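Local structure of osmotically inducible protein OsmC (Psychrobacter arcticus, 2PN2) at residues A66-I77 against E108-N116. The protein is of unknown function but belongs to the OsmC family, so it probably takes part in osmotic-stress and peroxide-detoxification responses. Sequence-based numbering, arbitrary orientation.
Sequences ATSLASCMLTII and EVHIAITFN
I77 meets two different side chains with its two branches, I113 near the end of the strand and F115 just beyond it: I77 CD1 runs tip to tip into I113 CD1 at 4.0 Å, while I77 CG2 abuts the ring edge of F115, 4.0 Å from F115 CE1 and near the ring plane. With CG1 beside the backbone N (chi1 -73°) and CG2 beside the carbonyl carbon, I77 can serve both neighbours at once. The F115 ring also meets that of F127 of helix 121-132, their planes about 25° apart.

Farther back along the helix, L74 and I113 lie alongside each other, pointing opposite ways, and L74 CD2 comes to 4.2 Å from I113 CG2. I111 also works with both branches. Its CG2 rests against the methyl of A70, and I111 CD1 is 4.1 Å from L69 CD2 and more loosely beside the selenium of selenomethionine M73. The backbones diverge along the contact, from 6.2 Å between A66 CA and V109 CA, through 6.5 Å between A70 CA and I111 CA, to 8.6 Å between L74 CA and I113 CA, consistent with alanines at the near end.

This is the long helix of the OsmC-like fold lying across a beta-sheet, helix segment 66-77 running at 40° to strand segment 108-114; strand 105-114 is the middle one of three, with 92-100 and 145-150 flanking it. V109, I111 and I113 point toward the helix, and no hydrogen bond joins the two segments. M73 and I77 also touch A131 of helix 121-132.

L69 CD2, placed by a CG anti to the backbone N, touches V109 CG1 as well, the two side chains meeting obliquely. V109 CG2 packs 4.1 Å from A66 CB. Elsewhere on the helix, T67 and S71 hydrogen-bond to S23 and T33 of the second subunit.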
ATOM      1  N   ALA A  66      -2.315  -4.420   1.508  1.00 38.44           N
ATOM      2  CA  ALA A  66      -2.314  -5.396   2.655  1.00 39.44           C
ATOM      3  C   ALA A  66      -0.955  -5.374   3.341  1.00 40.33           C
ATOM      4  O   ALA A  66      -0.867  -5.246   4.571  1.00 36.04           O
ATOM      5  CB  ALA A  66      -2.671  -6.832   2.188  1.00 39.75           C
ATOM      6  N   THR A  67       0.106  -5.413   2.535  1.00 42.06           N
ATOM      7  CA  THR A  67       1.480  -5.376   3.064  1.00 41.95           C
ATOM      8  C   THR A  67       1.846  -4.068   3.788  1.00 41.46           C
ATOM      9  O   THR A  67       2.566  -4.105   4.787  1.00 42.17           O
ATOM     10  CB  THR A  67       2.500  -5.701   1.953  1.00 44.62           C
ATOM     11  OG1 THR A  67       2.074  -6.897   1.296  1.00 45.66           O
ATOM     12  CG2 THR A  67       3.915  -5.874   2.527  1.00 39.99           C
ATOM     13  N   SER A  68       1.363  -2.931   3.289  1.00 42.30           N
ATOM     14  CA  SER A  68       1.599  -1.624   3.924  1.00 40.13           C
ATOM     15  C   SER A  68       1.064  -1.583   5.360  1.00 40.13           C
ATOM     16  O   SER A  68       1.697  -0.980   6.209  1.00 42.04           O
ATOM     17  CB  SER A  68       1.027  -0.446   3.100  1.00 43.76           C
ATOM     18  OG  SER A  68      -0.375  -0.338   3.204  1.00 42.92           O
ATOM     19  N   LEU A  69      -0.065  -2.267   5.619  1.00 41.23           N
ATOM     20  CA  LEU A  69      -0.634  -2.362   6.956  1.00 40.73           C
ATOM     21  C   LEU A  69       0.335  -3.051   7.885  1.00 40.71           C
ATOM     22  O   LEU A  69       0.608  -2.532   8.952  1.00 40.72           O
ATOM     23  CB  LEU A  69      -1.964  -3.139   6.978  1.00 41.72           C
ATOM     24  CG  LEU A  69      -2.656  -3.253   8.352  1.00 42.00           C
ATOM     25  CD1 LEU A  69      -2.840  -1.844   9.033  1.00 36.44           C
ATOM     26  CD2 LEU A  69      -4.018  -3.962   8.173  1.00 40.71           C
ATOM     27  N   ALA A  70       0.859  -4.202   7.452  1.00 40.53           N
ATOM     28  CA  ALA A  70       1.843  -4.974   8.228  1.00 42.06           C
ATOM     29  C   ALA A  70       3.141  -4.187   8.446  1.00 41.52           C
ATOM     30  O   ALA A  70       3.698  -4.189   9.547  1.00 40.50           O
ATOM     31  CB  ALA A  70       2.134  -6.314   7.561  1.00 38.90           C
ATOM     32  N   SER A  71       3.618  -3.523   7.404  1.00 41.89           N
ATOM     33  CA  SER A  71       4.822  -2.666   7.527  1.00 39.36           C
ATOM     34  C   SER A  71       4.626  -1.536   8.524  1.00 39.19           C
ATOM     35  O   SER A  71       5.519  -1.250   9.329  1.00 37.70           O
ATOM     36  CB  SER A  71       5.221  -2.069   6.186  1.00 41.06           C
ATOM     37  OG  SER A  71       5.815  -3.071   5.409  1.00 40.55           O
ATOM     38  N   CYS A  72       3.450  -0.921   8.479  1.00 39.70           N
ATOM     39  CA  CYS A  72       3.106   0.163   9.381  1.00 41.88           C
ATOM     40  C   CYS A  72       3.081  -0.323  10.837  1.00 39.39           C
ATOM     41  O   CYS A  72       3.635   0.338  11.727  1.00 40.67           O
ATOM     42  CB  CYS A  72       1.761   0.764   8.990  1.00 42.38           C
ATOM     43  SG  CYS A  72       1.378   2.219   9.902  1.00 44.12           S
HETATM   44  N   MSE A  73       2.480  -1.496  11.046  1.00 40.08           N
HETATM   45  CA  MSE A  73       2.388  -2.130  12.372  1.00 40.72           C
HETATM   46  C   MSE A  73       3.760  -2.442  12.976  1.00 40.34           C
HETATM   47  O   MSE A  73       4.001  -2.112  14.138  1.00 40.16           O
HETATM   48  CB  MSE A  73       1.557  -3.406  12.305  1.00 36.42           C
HETATM   49  CG  MSE A  73       0.104  -3.127  12.151  1.00 37.47           C
HETATM   50 SE   MSE A  73      -0.983  -4.747  12.181  0.75 43.47          SE
HETATM   51  CE  MSE A  73      -2.705  -3.892  11.991  1.00 43.78           C
ATOM     52  N   LEU A  74       4.642  -3.058  12.173  1.00 40.56           N
ATOM     53  CA  LEU A  74       6.005  -3.351  12.609  1.00 39.73           C
ATOM     54  C   LEU A  74       6.793  -2.070  12.906  1.00 40.44           C
ATOM     55  O   LEU A  74       7.578  -2.041  13.850  1.00 38.02           O
ATOM     56  CB  LEU A  74       6.759  -4.222  11.598  1.00 39.64           C
ATOM     57  CG  LEU A  74       6.330  -5.681  11.392  1.00 42.68           C
ATOM     58  CD1 LEU A  74       7.239  -6.318  10.361  1.00 41.52           C
ATOM     59  CD2 LEU A  74       6.376  -6.478  12.695  1.00 41.72           C
ATOM     60  N   THR A  75       6.559  -1.016  12.117  1.00 41.77           N
ATOM     61  CA  THR A  75       7.266   0.269  12.272  1.00 39.43           C
ATOM     62  C   THR A  75       6.867   0.949  13.586  1.00 41.29           C
ATOM     63  O   THR A  75       7.745   1.374  14.351  1.00 41.82           O
ATOM     64  CB  THR A  75       7.021   1.193  11.061  1.00 38.26           C
ATOM     65  OG1 THR A  75       7.430   0.509   9.860  1.00 39.93           O
ATOM     66  CG2 THR A  75       7.794   2.515  11.194  1.00 32.05           C
ATOM     67  N   ILE A  76       5.561   1.039  13.850  1.00 40.71           N
ATOM     68  CA  ILE A  76       5.062   1.653  15.100  1.00 42.10           C
ATOM     69  C   ILE A  76       5.422   0.785  16.320  1.00 39.95           C
ATOM     70  O   ILE A  76       5.689   1.343  17.390  1.00 38.76           O
ATOM     71  CB  ILE A  76       3.549   2.020  15.040  1.00 41.18           C
ATOM     72  CG1 ILE A  76       3.213   3.054  16.117  1.00 46.52           C
ATOM     73  CG2 ILE A  76       2.668   0.782  15.138  1.00 46.69           C
ATOM     74  CD1 ILE A  76       1.762   3.490  16.143  1.00 50.21           C
ATOM     75  N   ILE A  77       5.442  -0.551  16.158  1.00 39.68           N
ATOM     76  CA  ILE A  77       5.960  -1.462  17.221  1.00 38.96           C
ATOM     77  C   ILE A  77       7.455  -1.184  17.458  1.00 40.59           C
ATOM     78  O   ILE A  77       7.894  -1.141  18.608  1.00 38.11           O
ATOM     79  CB  ILE A  77       5.702  -2.986  16.932  1.00 38.68           C
ATOM     80  CG1 ILE A  77       4.219  -3.305  17.134  1.00 38.37           C
ATOM     81  CG2 ILE A  77       6.532  -3.883  17.880  1.00 38.88           C
ATOM     82  CD1 ILE A  77       3.774  -4.666  16.562  1.00 37.90           C
ATOM     83  N   GLU A 108     -10.574  -8.643   4.456  1.00 40.46           N
ATOM     84  CA  GLU A 108      -9.813  -8.977   5.654  1.00 40.41           C
ATOM     85  C   GLU A 108      -8.319  -8.940   5.364  1.00 39.96           C
ATOM     86  O   GLU A 108      -7.892  -9.215   4.226  1.00 40.66           O
ATOM     87  CB  GLU A 108     -10.186 -10.377   6.200  1.00 38.63           C
ATOM     88  CG  GLU A 108     -11.683 -10.714   6.226  1.00 40.94           C
ATOM     89  CD  GLU A 108     -12.003 -12.087   6.826  1.00 41.13           C
ATOM     90  OE1 GLU A 108     -11.117 -12.740   7.414  1.00 42.83           O
ATOM     91  OE2 GLU A 108     -13.169 -12.497   6.716  1.00 52.21           O
ATOM     92  N   VAL A 109      -7.539  -8.545   6.371  1.00 37.87           N
ATOM     93  CA  VAL A 109      -6.078  -8.646   6.308  1.00 38.73           C
ATOM     94  C   VAL A 109      -5.652  -9.339   7.587  1.00 39.74           C
ATOM     95  O   VAL A 109      -5.891  -8.807   8.700  1.00 39.47           O
ATOM     96  CB  VAL A 109      -5.367  -7.295   6.175  1.00 38.60           C
ATOM     97  CG1 VAL A 109      -3.861  -7.505   6.183  1.00 40.34           C
ATOM     98  CG2 VAL A 109      -5.795  -6.564   4.906  1.00 39.70           C
ATOM     99  N   HIS A 110      -5.058 -10.523   7.454  1.00 40.44           N
ATOM    100  CA  HIS A 110      -4.578 -11.281   8.622  1.00 42.14           C
ATOM    101  C   HIS A 110      -3.078 -11.104   8.682  1.00 44.07           C
ATOM    102  O   HIS A 110      -2.389 -11.330   7.672  1.00 46.03           O
ATOM    103  CB  HIS A 110      -4.946 -12.768   8.577  1.00 42.26           C
ATOM    104  CG  HIS A 110      -6.393 -13.040   8.306  1.00 40.50           C
ATOM    105  ND1 HIS A 110      -6.839 -14.265   7.864  1.00 45.18           N
ATOM    106  CD2 HIS A 110      -7.483 -12.233   8.342  1.00 39.57           C
ATOM    107  CE1 HIS A 110      -8.150 -14.220   7.697  1.00 49.20           C
ATOM    108  NE2 HIS A 110      -8.563 -12.995   7.968  1.00 46.65           N
ATOM    109  N   ILE A 111      -2.577 -10.677   9.840  1.00 44.49           N
ATOM    110  CA  ILE A 111      -1.156 -10.414  10.063  1.00 44.30           C
ATOM    111  C   ILE A 111      -0.728 -11.280  11.238  1.00 42.97           C
ATOM    112  O   ILE A 111      -1.227 -11.097  12.337  1.00 42.54           O
ATOM    113  CB  ILE A 111      -0.872  -8.913  10.369  1.00 45.92           C
ATOM    114  CG1 ILE A 111      -1.480  -7.989   9.307  1.00 47.97           C
ATOM    115  CG2 ILE A 111       0.640  -8.645  10.528  1.00 43.21           C
ATOM    116  CD1 ILE A 111      -2.928  -7.636   9.564  1.00 55.43           C
ATOM    117  N   ALA A 112       0.133 -12.266  10.980  1.00 41.91           N
ATOM    118  CA  ALA A 112       0.671 -13.151  12.015  1.00 42.74           C
ATOM    119  C   ALA A 112       2.075 -12.640  12.327  1.00 41.68           C
ATOM    120  O   ALA A 112       2.984 -12.775  11.494  1.00 40.06           O
ATOM    121  CB  ALA A 112       0.717 -14.601  11.528  1.00 42.04           C
ATOM    122  N   ILE A 113       2.254 -12.080  13.525  1.00 43.14           N
ATOM    123  CA  ILE A 113       3.547 -11.501  13.935  1.00 42.59           C
ATOM    124  C   ILE A 113       4.338 -12.475  14.828  1.00 44.51           C
ATOM    125  O   ILE A 113       3.829 -12.937  15.838  1.00 44.41           O
ATOM    126  CB  ILE A 113       3.379 -10.147  14.645  1.00 42.91           C
ATOM    127  CG1 ILE A 113       2.549  -9.166  13.794  1.00 41.25           C
ATOM    128  CG2 ILE A 113       4.759  -9.555  14.973  1.00 42.05           C
ATOM    129  CD1 ILE A 113       2.417  -7.769  14.402  1.00 44.59           C
ATOM    130  N   THR A 114       5.579 -12.771  14.445  1.00 42.52           N
ATOM    131  CA  THR A 114       6.454 -13.663  15.204  1.00 42.76           C
ATOM    132  C   THR A 114       7.674 -12.848  15.638  1.00 42.38           C
ATOM    133  O   THR A 114       8.462 -12.404  14.811  1.00 40.73           O
ATOM    134  CB  THR A 114       6.830 -14.930  14.392  1.00 40.08           C
ATOM    135  OG1 THR A 114       5.625 -15.610  14.005  1.00 43.50           O
ATOM    136  CG2 THR A 114       7.694 -15.903  15.216  1.00 42.03           C
ATOM    137  N   PHE A 115       7.771 -12.606  16.942  1.00 45.59           N
ATOM    138  CA  PHE A 115       8.894 -11.889  17.519  1.00 46.89           C
ATOM    139  C   PHE A 115      10.142 -12.771  17.610  1.00 50.41           C
ATOM    140  O   PHE A 115      10.046 -13.987  17.820  1.00 48.43           O
ATOM    141  CB  PHE A 115       8.524 -11.308  18.887  1.00 46.21           C
ATOM    142  CG  PHE A 115       7.624 -10.138  18.783  1.00 46.21           C
ATOM    143  CD1 PHE A 115       8.156  -8.862  18.596  1.00 46.61           C
ATOM    144  CD2 PHE A 115       6.238 -10.303  18.779  1.00 49.37           C
ATOM    145  CE1 PHE A 115       7.311  -7.746  18.462  1.00 46.87           C
ATOM    146  CE2 PHE A 115       5.382  -9.203  18.651  1.00 48.25           C
ATOM    147  CZ  PHE A 115       5.921  -7.920  18.490  1.00 50.96           C
ATOM    148  N   ASN A 116      11.300 -12.129  17.420  1.00 52.41           N
ATOM    149  CA  ASN A 116      12.607 -12.793  17.523  1.00 55.91           C
ATOM    150  C   ASN A 116      12.898 -13.375  18.928  1.00 56.70           C
ATOM    151  O   ASN A 116      13.509 -14.445  19.030  1.00 57.62           O
ATOM    152  CB  ASN A 116      13.749 -11.838  17.095  1.00 56.48           C
ATOM    153  CG  ASN A 116      13.815 -10.558  17.943  1.00 60.30           C
ATOM    154  OD1 ASN A 116      12.789 -10.066  18.426  1.00 68.02           O
ATOM    155  ND2 ASN A 116      15.016 -10.012  18.102  1.00 62.40           N
TER